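Local structure of aminotransferase (Bacillus subtilis, 6L1O) at residues I34-L37 and G38-N41; E130-S133 and G134-A138; I257-A260 and V261-Q265; K373-D376 and L377-F380. The protein acts as a pyridoxal-phosphate-dependent aminotransferase in the biosynthesis of bacilysin, a dipeptide antibiotic built from L-alanine and L-anticapsin. All blocks are in the same frame, centred on the assembly; numbering follows the deposited sequence.

Interaction 1 (I34-L37 and G38-N41)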
loop_
_atom_site.group_PDB
_atom_site.type_symbol
_atom_site.label_atom_id
_atom_site.label_comp_id
_atom_site.label_asym_id
_atom_site.label_seq_id
_atom_site.Cartn_x
_atom_site.Cartn_y
_atom_site.Cartn_z
ATOM N N ILE B 34 6.860 5.235 31.469
ATOM C CA ILE B 34 5.417 5.040 31.184
ATOM C C ILE B 34 5.096 3.573 30.922
ATOM O O ILE B 34 5.786 2.899 30.182
ATOM C CB ILE B 34 4.935 5.983 30.056
ATOM C CG1 ILE B 34 4.948 7.446 30.579
ATOM C CG2 ILE B 34 3.516 5.627 29.625
ATOM C CD1 ILE B 34 4.492 8.487 29.596
ATOM N N ILE B 35 4.035 3.083 31.547
ATOM C CA ILE B 35 3.478 1.773 31.219
ATOM C C ILE B 35 2.299 1.945 30.276
ATOM O O ILE B 35 1.275 2.534 30.662
ATOM C CB ILE B 35 2.948 1.077 32.461
ATOM C CG1 ILE B 35 4.131 0.665 33.329
ATOM C CG2 ILE B 35 2.097 -0.117 32.079
ATOM C CD1 ILE B 35 3.668 -0.189 34.448
ATOM N N ASN B 36 2.431 1.395 29.076
ATOM C CA ASN B 36 1.479 1.675 27.997
ATOM C C ASN B 36 0.524 0.476 27.727
ATOM O O ASN B 36 0.857 -0.452 27.034
ATOM C CB ASN B 36 2.253 2.077 26.746
ATOM C CG ASN B 36 1.351 2.289 25.541
ATOM O OD1 ASN B 36 0.121 2.412 25.664
ATOM N ND2 ASN B 36 1.950 2.290 24.368
ATOM N N LEU B 37 -0.663 0.541 28.291
ATOM C CA LEU B 37 -1.691 -0.437 27.968
ATOM C C LEU B 37 -2.736 0.161 26.995
ATOM O O LEU B 37 -3.903 -0.228 27.027
ATOM C CB LEU B 37 -2.361 -0.939 29.222
ATOM C CG LEU B 37 -1.422 -1.465 30.304
ATOM C CD1 LEU B 37 -2.208 -2.092 31.440
ATOM C CD2 LEU B 37 -0.378 -2.433 29.757
ATOM N N GLY B 38 -2.302 1.118 26.181
ATOM C CA GLY B 38 -3.246 1.849 25.330
ATOM C C GLY B 38 -3.341 1.402 23.886
ATOM O O GLY B 38 -4.159 1.956 23.151
ATOM N N GLN B 39 -2.491 0.463 23.459
ATOM C CA GLN B 39 -2.330 0.180 22.024
ATOM C C GLN B 39 -2.448 -1.300 21.775
ATOM O O GLN B 39 -2.372 -2.070 22.660
ATOM C CB GLN B 39 -0.972 0.704 21.484
ATOM C CG GLN B 39 -0.882 2.206 21.515
ATOM C CD GLN B 39 0.414 2.731 21.004
ATOM O OE1 GLN B 39 1.469 2.405 21.527
ATOM N NE2 GLN B 39 0.357 3.550 19.954
ATOM N N GLY B 40 -2.663 -1.676 20.543
ATOM C CA GLY B 40 -2.942 -3.027 20.162
ATOM C C GLY B 40 -1.751 -3.733 19.503
ATOM O O GLY B 40 -1.942 -4.513 18.574
ATOM N N ASN B 41 -0.515 -3.415 19.945
ATOM C CA ASN B 41 0.694 -3.949 19.297
ATOM C C ASN B 41 1.079 -5.241 20.004
ATOM O O ASN B 41 1.477 -5.171 21.161
ATOM C CB ASN B 41 1.828 -2.944 19.392
ATOM C CG ASN B 41 3.025 -3.286 18.510
ATOM O OD1 ASN B 41 2.959 -4.155 17.634
ATOM N ND2 ASN B 41 4.119 -2.586 18.734
HETATM O O HOH W 1 -0.445 -1.332 24.846
#
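From the extended backbone of Asn36 the chain bends at Leu37 and Gly38, and the bend brings the amide of Gly38 back to the side chain of Asn36. Gly38 N donates to Asn36 OD1 at 2.8 Å, a side-chain-to-backbone bond two residues apart that makes this an Asx turn. The donor is tilted well out of the carbonyl plane of the side chain, and the N-H...O angle is 153°. With CG anti to its own backbone N (chi1 176°), the Asn36 amide is carried forward along the chain and both of its ends are used: while OD1 takes Gly38 N, ND2 gives a hydrogen to Gln39 OE1 at 2.9 Å. Gln39 OE1 lies practically in the amide plane of Asn36, whereas the two amide planes are turned 36° apart and the side chains cross at about a right angle. Two bonds to different residues therefore fix the rotation of the Asn36 amide. A water closes the bend a third way, donating to Asn36 O (2.7 Å) and accepting from Gln39 N (3.1 Å). Beyond the turn, Gln39 O accepts a hydrogen bond from Ser369 OG, and Asn41 OD1 bonds to Tyr66 N of the second subunit, Tyr66 being part of the tyrosine-binding pocket. Short strand 35-36 pairs in parallel with strand 350-351, while Ile35 and Leu37 rest on helix 374-385 and Ile34 on helix 16-28.

Interaction 2 (E130-S133 and G134-A138)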
loop_
_atom_site.group_PDB
_atom_site.type_symbol
_atom_site.label_atom_id
_atom_site.label_comp_id
_atom_site.label_asym_id
_atom_site.label_seq_id
_atom_site.Cartn_x
_atom_site.Cartn_y
_atom_site.Cartn_z
ATOM N N GLU B 130 -10.453 3.996 12.594
ATOM C CA GLU B 130 -9.911 4.026 11.242
ATOM C C GLU B 130 -10.966 3.833 10.186
ATOM O O GLU B 130 -10.741 4.239 9.048
ATOM C CB GLU B 130 -8.737 3.012 11.062
ATOM C CG GLU B 130 -7.409 3.488 11.652
ATOM C CD GLU B 130 -6.889 4.828 11.061
ATOM O OE1 GLU B 130 -7.031 5.086 9.796
ATOM O OE2 GLU B 130 -6.304 5.642 11.852
ATOM N N TYR B 131 -12.147 3.315 10.548
ATOM C CA TYR B 131 -13.266 3.238 9.615
ATOM C C TYR B 131 -13.598 4.617 9.047
ATOM O O TYR B 131 -14.046 4.738 7.916
ATOM C CB TYR B 131 -14.546 2.644 10.248
ATOM C CG TYR B 131 -14.421 1.239 10.764
ATOM C CD1 TYR B 131 -13.548 0.333 10.153
ATOM C CD2 TYR B 131 -15.146 0.805 11.881
ATOM C CE1 TYR B 131 -13.397 -0.943 10.613
ATOM C CE2 TYR B 131 -15.007 -0.518 12.356
ATOM C CZ TYR B 131 -14.121 -1.369 11.731
ATOM O OH TYR B 131 -13.900 -2.632 12.190
ATOM N N LEU B 132 -13.381 5.650 9.863
ATOM C CA LEU B 132 -13.688 7.024 9.486
ATOM C C LEU B 132 -12.846 7.572 8.344
ATOM O O LEU B 132 -13.341 8.303 7.509
ATOM C CB LEU B 132 -13.594 7.935 10.678
ATOM C CG LEU B 132 -14.951 8.362 11.215
ATOM C CD1 LEU B 132 -14.838 9.279 12.435
ATOM C CD2 LEU B 132 -15.692 9.145 10.097
ATOM N N SER B 133 -11.576 7.195 8.321
ATOM C CA SER B 133 -10.623 7.554 7.285
ATOM C C SER B 133 -11.089 7.244 5.872
ATOM O O SER B 133 -11.263 8.147 5.071
ATOM C CB SER B 133 -9.272 6.847 7.536
ATOM O OG SER B 133 -8.674 7.407 8.668
ATOM N N GLY B 134 -11.277 5.966 5.568
ATOM C CA GLY B 134 -11.729 5.529 4.274
ATOM C C GLY B 134 -13.023 6.228 3.845
ATOM O O GLY B 134 -13.179 6.639 2.723
ATOM N N ILE B 135 -13.926 6.393 4.776
ATOM C CA ILE B 135 -15.224 6.935 4.477
ATOM C C ILE B 135 -15.080 8.415 4.111
ATOM O O ILE B 135 -15.716 8.889 3.133
ATOM C CB ILE B 135 -16.166 6.755 5.664
ATOM C CG1 ILE B 135 -16.503 5.271 5.808
ATOM C CG2 ILE B 135 -17.452 7.578 5.462
ATOM C CD1 ILE B 135 -17.228 4.930 7.084
ATOM N N THR B 136 -14.263 9.133 4.880
ATOM C CA THR B 136 -14.067 10.557 4.656
ATOM C C THR B 136 -13.309 10.776 3.336
ATOM O O THR B 136 -13.651 11.642 2.568
ATOM C CB THR B 136 -13.336 11.222 5.805
ATOM O OG1 THR B 136 -14.024 10.929 7.046
ATOM C CG2 THR B 136 -13.297 12.718 5.625
ATOM N N MET B 137 -12.299 9.967 3.080
ATOM C CA MET B 137 -11.555 10.024 1.840
ATOM C C MET B 137 -12.335 9.611 0.614
ATOM O O MET B 137 -11.942 9.986 -0.489
ATOM C CB MET B 137 -10.286 9.172 1.929
ATOM C CG MET B 137 -9.331 9.747 2.966
ATOM S SD MET B 137 -8.085 8.509 3.440
ATOM C CE MET B 137 -6.920 8.736 2.110
ATOM N N ALA B 138 -13.409 8.861 0.795
ATOM C CA ALA B 138 -14.363 8.574 -0.263
ATOM C C ALA B 138 -15.393 9.736 -0.413
ATOM O O ALA B 138 -16.262 9.664 -1.276
ATOM C CB ALA B 138 -15.112 7.277 0.013
#
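Thr136 holds Leu132 O with two bonds, one from OG1 and one from N, that reach the oxygen from opposite faces of its carbonyl plane. The hydroxyl of Thr136 sits at 2.8 Å from Leu132 O, above the plane, and the amide N at 2.9 Å. The torsion that makes this possible sets OG1 beside the Thr136 backbone N (chi1 -54°), facing back one turn. This is the more open side of the helix: the exposed Leu132 brings only CD2 near Thr136 OG1, at 3.9 Å. The buried faces are dense: on one, Ile135 presses CG1 and CD1 against Tyr131 O, each 3.3 Å away; on another, Met137 folds over Ser133 O, which accepts Met137 N in a nearly straight bond of 2.9 Å while Met137 SD passes 3.6 Å from it. Ser133 OG is hydrogen-bonded to His267 of the second subunit. Tyr131 turns its ring away from the following turn to stack on Phe172; its OH bonds to Asp206, and the Tyr131 side chain lies about 4 Å from a bound pyridoxal phosphate. Helix 130-137 is the crossover of a beta-alpha-beta unit between strands 120-125 and 141-146, typical of the large domain of fold-type I aminotransferases.

Interaction 3 (I257-A260 and V261-Q265)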
loop_
_atom_site.group_PDB
_atom_site.type_symbol
_atom_site.label_atom_id
_atom_site.label_comp_id
_atom_site.label_asym_id
_atom_site.label_seq_id
_atom_site.Cartn_x
_atom_site.Cartn_y
_atom_site.Cartn_z
ATOM N N ILE B 257 -17.277 -7.914 -5.546
ATOM C CA ILE B 257 -16.494 -7.045 -4.683
ATOM C C ILE B 257 -15.016 -7.280 -4.934
ATOM O O ILE B 257 -14.253 -6.325 -5.087
ATOM C CB ILE B 257 -16.863 -7.273 -3.183
ATOM C CG1 ILE B 257 -18.289 -6.815 -2.914
ATOM C CG2 ILE B 257 -15.946 -6.473 -2.232
ATOM C CD1 ILE B 257 -18.826 -7.160 -1.514
ATOM N N ILE B 258 -14.607 -8.561 -4.946
ATOM C CA ILE B 258 -13.231 -8.907 -5.175
ATOM C C ILE B 258 -12.739 -8.383 -6.540
ATOM O O ILE B 258 -11.638 -7.902 -6.672
ATOM C CB ILE B 258 -13.010 -10.427 -5.010
ATOM C CG1 ILE B 258 -13.366 -10.882 -3.587
ATOM C CG2 ILE B 258 -11.603 -10.852 -5.392
ATOM C CD1 ILE B 258 -12.563 -10.162 -2.512
ATOM N N GLN B 259 -13.586 -8.457 -7.546
ATOM C CA GLN B 259 -13.223 -7.941 -8.872
ATOM C C GLN B 259 -12.970 -6.445 -8.854
ATOM O O GLN B 259 -12.031 -5.980 -9.462
ATOM C CB GLN B 259 -14.331 -8.273 -9.871
ATOM C CG GLN B 259 -13.999 -7.902 -11.304
ATOM C CD GLN B 259 -15.254 -7.866 -12.186
ATOM O OE1 GLN B 259 -16.299 -8.436 -11.852
ATOM N NE2 GLN B 259 -15.161 -7.170 -13.319
ATOM N N ALA B 260 -13.806 -5.688 -8.148
ATOM C CA ALA B 260 -13.618 -4.242 -8.036
ATOM C C ALA B 260 -12.307 -3.925 -7.315
ATOM O O ALA B 260 -11.539 -3.070 -7.749
ATOM C CB ALA B 260 -14.774 -3.621 -7.312
ATOM N N VAL B 261 -12.032 -4.672 -6.237
ATOM C CA VAL B 261 -10.752 -4.555 -5.529
ATOM C C VAL B 261 -9.592 -4.767 -6.450
ATOM O O VAL B 261 -8.652 -3.975 -6.477
ATOM C CB VAL B 261 -10.666 -5.567 -4.362
ATOM C CG1 VAL B 261 -9.260 -5.544 -3.771
ATOM C CG2 VAL B 261 -11.702 -5.221 -3.303
ATOM N N ASN B 262 -9.653 -5.843 -7.226
ATOM C CA ASN B 262 -8.609 -6.203 -8.127
ATOM C C ASN B 262 -8.397 -5.167 -9.209
ATOM O O ASN B 262 -7.288 -4.834 -9.544
ATOM C CB ASN B 262 -8.913 -7.548 -8.777
ATOM C CG ASN B 262 -8.591 -8.744 -7.895
ATOM O OD1 ASN B 262 -7.792 -8.684 -6.956
ATOM N ND2 ASN B 262 -9.157 -9.868 -8.266
ATOM N N GLU B 263 -9.489 -4.596 -9.716
ATOM C CA GLU B 263 -9.365 -3.522 -10.678
ATOM C C GLU B 263 -8.637 -2.293 -10.133
ATOM O O GLU B 263 -7.710 -1.790 -10.750
ATOM C CB GLU B 263 -10.749 -3.201 -11.250
ATOM C CG GLU B 263 -11.200 -4.344 -12.223
ATOM C CD GLU B 263 -12.683 -4.320 -12.608
ATOM O OE1 GLU B 263 -13.367 -3.319 -12.382
ATOM O OE2 GLU B 263 -13.196 -5.322 -13.132
ATOM N N PHE B 264 -9.045 -1.830 -8.964
ATOM C CA PHE B 264 -8.394 -0.739 -8.270
ATOM C C PHE B 264 -6.939 -1.008 -8.050
ATOM O O PHE B 264 -6.056 -0.258 -8.405
ATOM C CB PHE B 264 -9.074 -0.502 -6.899
ATOM C CG PHE B 264 -8.575 0.723 -6.188
ATOM C CD1 PHE B 264 -9.273 1.920 -6.215
ATOM C CD2 PHE B 264 -7.428 0.653 -5.408
ATOM C CE1 PHE B 264 -8.775 3.062 -5.549
ATOM C CE2 PHE B 264 -6.957 1.763 -4.750
ATOM C CZ PHE B 264 -7.618 2.957 -4.812
ATOM N N GLN B 265 -6.666 -2.140 -7.437
ATOM C CA GLN B 265 -5.303 -2.493 -7.093
ATOM C C GLN B 265 -4.382 -2.706 -8.296
ATOM O O GLN B 265 -3.168 -2.467 -8.190
ATOM C CB GLN B 265 -5.370 -3.699 -6.108
ATOM C CG GLN B 265 -5.104 -3.184 -4.772
ATOM C CD GLN B 265 -5.180 -4.108 -3.579
ATOM O OE1 GLN B 265 -5.288 -3.585 -2.473
ATOM N NE2 GLN B 265 -5.211 -5.436 -3.772
#
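Gln259 and Glu263 bring two flat groups together with their planes 78° apart, so the carboxylate stands almost upright against the amide. Gln259 NE2 donates to Glu263 OE2 at 2.7 Å; the oxygen is met nearly along its C-O axis and lies 22° out of the amide plane, and the N-H...O line is bent. Each side chain is extended beyond CG, but they start differently: Gln259 CG is anti to its backbone N (chi1 -174°), while Glu263 CG lies beside its own, which brings the amide nitrogen to the carboxylate. One residue earlier, the amide of Asn262 lies against Ile258 O, with Asn262 CG at 3.4 Å from it. Val261 CG2 packs on Ile257 O at 3.3 Å, and the Val261 side chain touches strand 97-100 and Leu110. The Phe264 ring leads off toward Gln112 and Cys113 and touches Met137 of the second subunit. Beneath run regular bonds four residues apart, such as Phe264 N to Ala260 O at 3.0 Å. The tie joins a neutral amide to a carboxylate, a directional hydrogen bond and not a salt bridge, where Glu263 meets Ile9 of the second subunit, with apolar packing on the buried faces.

Interaction 4 (K373-D376 and L377-F380)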
loop_
_atom_site.group_PDB
_atom_site.type_symbol
_atom_site.label_atom_id
_atom_site.label_comp_id
_atom_site.label_asym_id
_atom_site.label_seq_id
_atom_site.Cartn_x
_atom_site.Cartn_y
_atom_site.Cartn_z
ATOM N N LYS B 373 3.538 -7.692 29.263
ATOM C CA LYS B 373 3.985 -8.810 30.129
ATOM C C LYS B 373 3.356 -8.713 31.544
ATOM O O LYS B 373 2.994 -7.632 31.986
ATOM C CB LYS B 373 5.525 -8.792 30.187
ATOM C CG LYS B 373 6.122 -7.645 31.006
ATOM C CD LYS B 373 7.636 -7.465 30.866
ATOM C CE LYS B 373 7.989 -6.850 29.505
ATOM N NZ LYS B 373 9.398 -6.419 29.418
ATOM N N GLN B 374 3.270 -9.839 32.244
ATOM C CA GLN B 374 2.669 -9.899 33.592
ATOM C C GLN B 374 3.084 -8.765 34.550
ATOM O O GLN B 374 2.246 -8.134 35.207
ATOM C CB GLN B 374 2.994 -11.254 34.249
ATOM C CG GLN B 374 2.914 -11.248 35.786
ATOM C CD GLN B 374 3.374 -12.580 36.407
ATOM O OE1 GLN B 374 3.027 -13.634 35.921
ATOM N NE2 GLN B 374 4.172 -12.514 37.479
ATOM N N GLU B 375 4.382 -8.529 34.654
ATOM C CA GLU B 375 4.884 -7.535 35.606
ATOM C C GLU B 375 4.566 -6.077 35.198
ATOM O O GLU B 375 4.462 -5.182 36.061
ATOM C CB GLU B 375 6.358 -7.734 35.868
ATOM C CG GLU B 375 6.659 -9.031 36.650
ATOM C CD GLU B 375 5.992 -9.098 38.036
ATOM O OE1 GLU B 375 5.957 -8.043 38.742
ATOM O OE2 GLU B 375 5.439 -10.198 38.404
ATOM N N ASP B 376 4.400 -5.829 33.913
ATOM C CA ASP B 376 3.886 -4.531 33.461
ATOM C C ASP B 376 2.407 -4.381 33.846
ATOM O O ASP B 376 1.997 -3.337 34.305
ATOM C CB ASP B 376 4.034 -4.373 31.945
ATOM C CG ASP B 376 5.460 -4.034 31.504
ATOM O OD1 ASP B 376 6.363 -3.869 32.363
ATOM O OD2 ASP B 376 5.686 -3.967 30.269
ATOM N N LEU B 377 1.647 -5.471 33.718
ATOM C CA LEU B 377 0.270 -5.470 34.176
ATOM C C LEU B 377 0.214 -5.216 35.689
ATOM O O LEU B 377 -0.653 -4.467 36.186
ATOM C CB LEU B 377 -0.441 -6.761 33.803
ATOM C CG LEU B 377 -0.492 -7.121 32.290
ATOM C CD1 LEU B 377 -1.237 -8.423 32.038
ATOM C CD2 LEU B 377 -1.159 -5.996 31.493
ATOM N N ARG B 378 1.148 -5.809 36.430
ATOM C CA ARG B 378 1.160 -5.629 37.860
ATOM C C ARG B 378 1.522 -4.226 38.251
ATOM O O ARG B 378 0.896 -3.646 39.173
ATOM C CB ARG B 378 2.080 -6.614 38.560
ATOM C CG ARG B 378 1.917 -6.568 40.100
ATOM C CD ARG B 378 2.962 -7.403 40.814
ATOM N NE ARG B 378 3.028 -8.766 40.272
ATOM C CZ ARG B 378 2.265 -9.789 40.641
ATOM N NH1 ARG B 378 1.320 -9.625 41.552
ATOM N NH2 ARG B 378 2.454 -10.987 40.080
ATOM N N GLU B 379 2.535 -3.689 37.623
ATOM C CA GLU B 379 3.028 -2.343 37.923
ATOM C C GLU B 379 1.960 -1.246 37.582
ATOM O O GLU B 379 1.786 -0.297 38.328
ATOM C CB GLU B 379 4.331 -2.101 37.156
ATOM C CG GLU B 379 5.006 -0.749 37.351
ATOM C CD GLU B 379 5.448 -0.446 38.765
ATOM O OE1 GLU B 379 5.574 -1.381 39.603
ATOM O OE2 GLU B 379 5.664 0.774 39.031
ATOM N N PHE B 380 1.187 -1.470 36.520
ATOM C CA PHE B 380 0.017 -0.627 36.201
ATOM C C PHE B 380 -0.926 -0.538 37.424
ATOM O O PHE B 380 -1.251 0.566 37.914
ATOM C CB PHE B 380 -0.719 -1.236 34.972
ATOM C CG PHE B 380 -1.960 -0.510 34.580
ATOM C CD1 PHE B 380 -1.902 0.555 33.668
ATOM C CD2 PHE B 380 -3.196 -0.893 35.085
ATOM C CE1 PHE B 380 -3.056 1.220 33.284
ATOM C CE2 PHE B 380 -4.361 -0.236 34.696
ATOM C CZ PHE B 380 -4.291 0.810 33.798
#
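Arg378 and Glu375 run alongside each other in the same direction and form a salt bridge in which Arg378 NE reaches both carboxylate oxygens: Glu375 OE1 and OE2 each stand 3.4 Å from it, as weak hydrogen bonds. Carboxylate and guanidinium planes are only 21° apart, and the acid comes in at the guanidinium edge. Glu375 is bent at chi2 (-60°), which swings its carboxylate round to the arginine. The next shell is Gln374, whose NE2 donates to Glu375 OE2 at 2.8 Å; NE2 approaches OE2 on its anti side, and OE2 lies near the Gln374 amide plane. The bond probably steadies the carboxylate's rotation, while the Gln374 amide stands nearly perpendicular to the guanidinium. Behind these side chains, Lys373, at the N-cap position, offers its O to Leu377 N (3.1 Å), and Gln374 O takes Arg378 N. Glu379 OE2 forms a salt bridge with Arg383. Leu377 packs on Arg301 and Phe305 of helix 289-313, and Gln374 and Arg378 also touch its Phe304. An acid in the first turn, which would suit the helix dipole, paired with an arginine three residues on, is familiar on the outer face of an amphipathic helix such as 374-385.

Along the chain the four contacts follow in series, none nested or crossed, and each closes only a local turn. Interaction 1 bends the chain just after strand 35-36; interaction 2 spans the helix between strands 120-125 and 141-146; interaction 3 lies in helix 255-266, after strand 249-253; interaction 4 opens helix 374-385. The chain's late return is what joins two of them: interaction 4 packs against interaction 1, where Ile35 CD1 comes 3.2 Å from Glu379 CG. Interactions 2 and 3, centres 18 Å apart, do not touch within the chain, yet across the dimer Met137 of interaction 2 packs on Phe264 of interaction 3 in the second subunit, and the reverse. Interaction 1 also reaches that subunit.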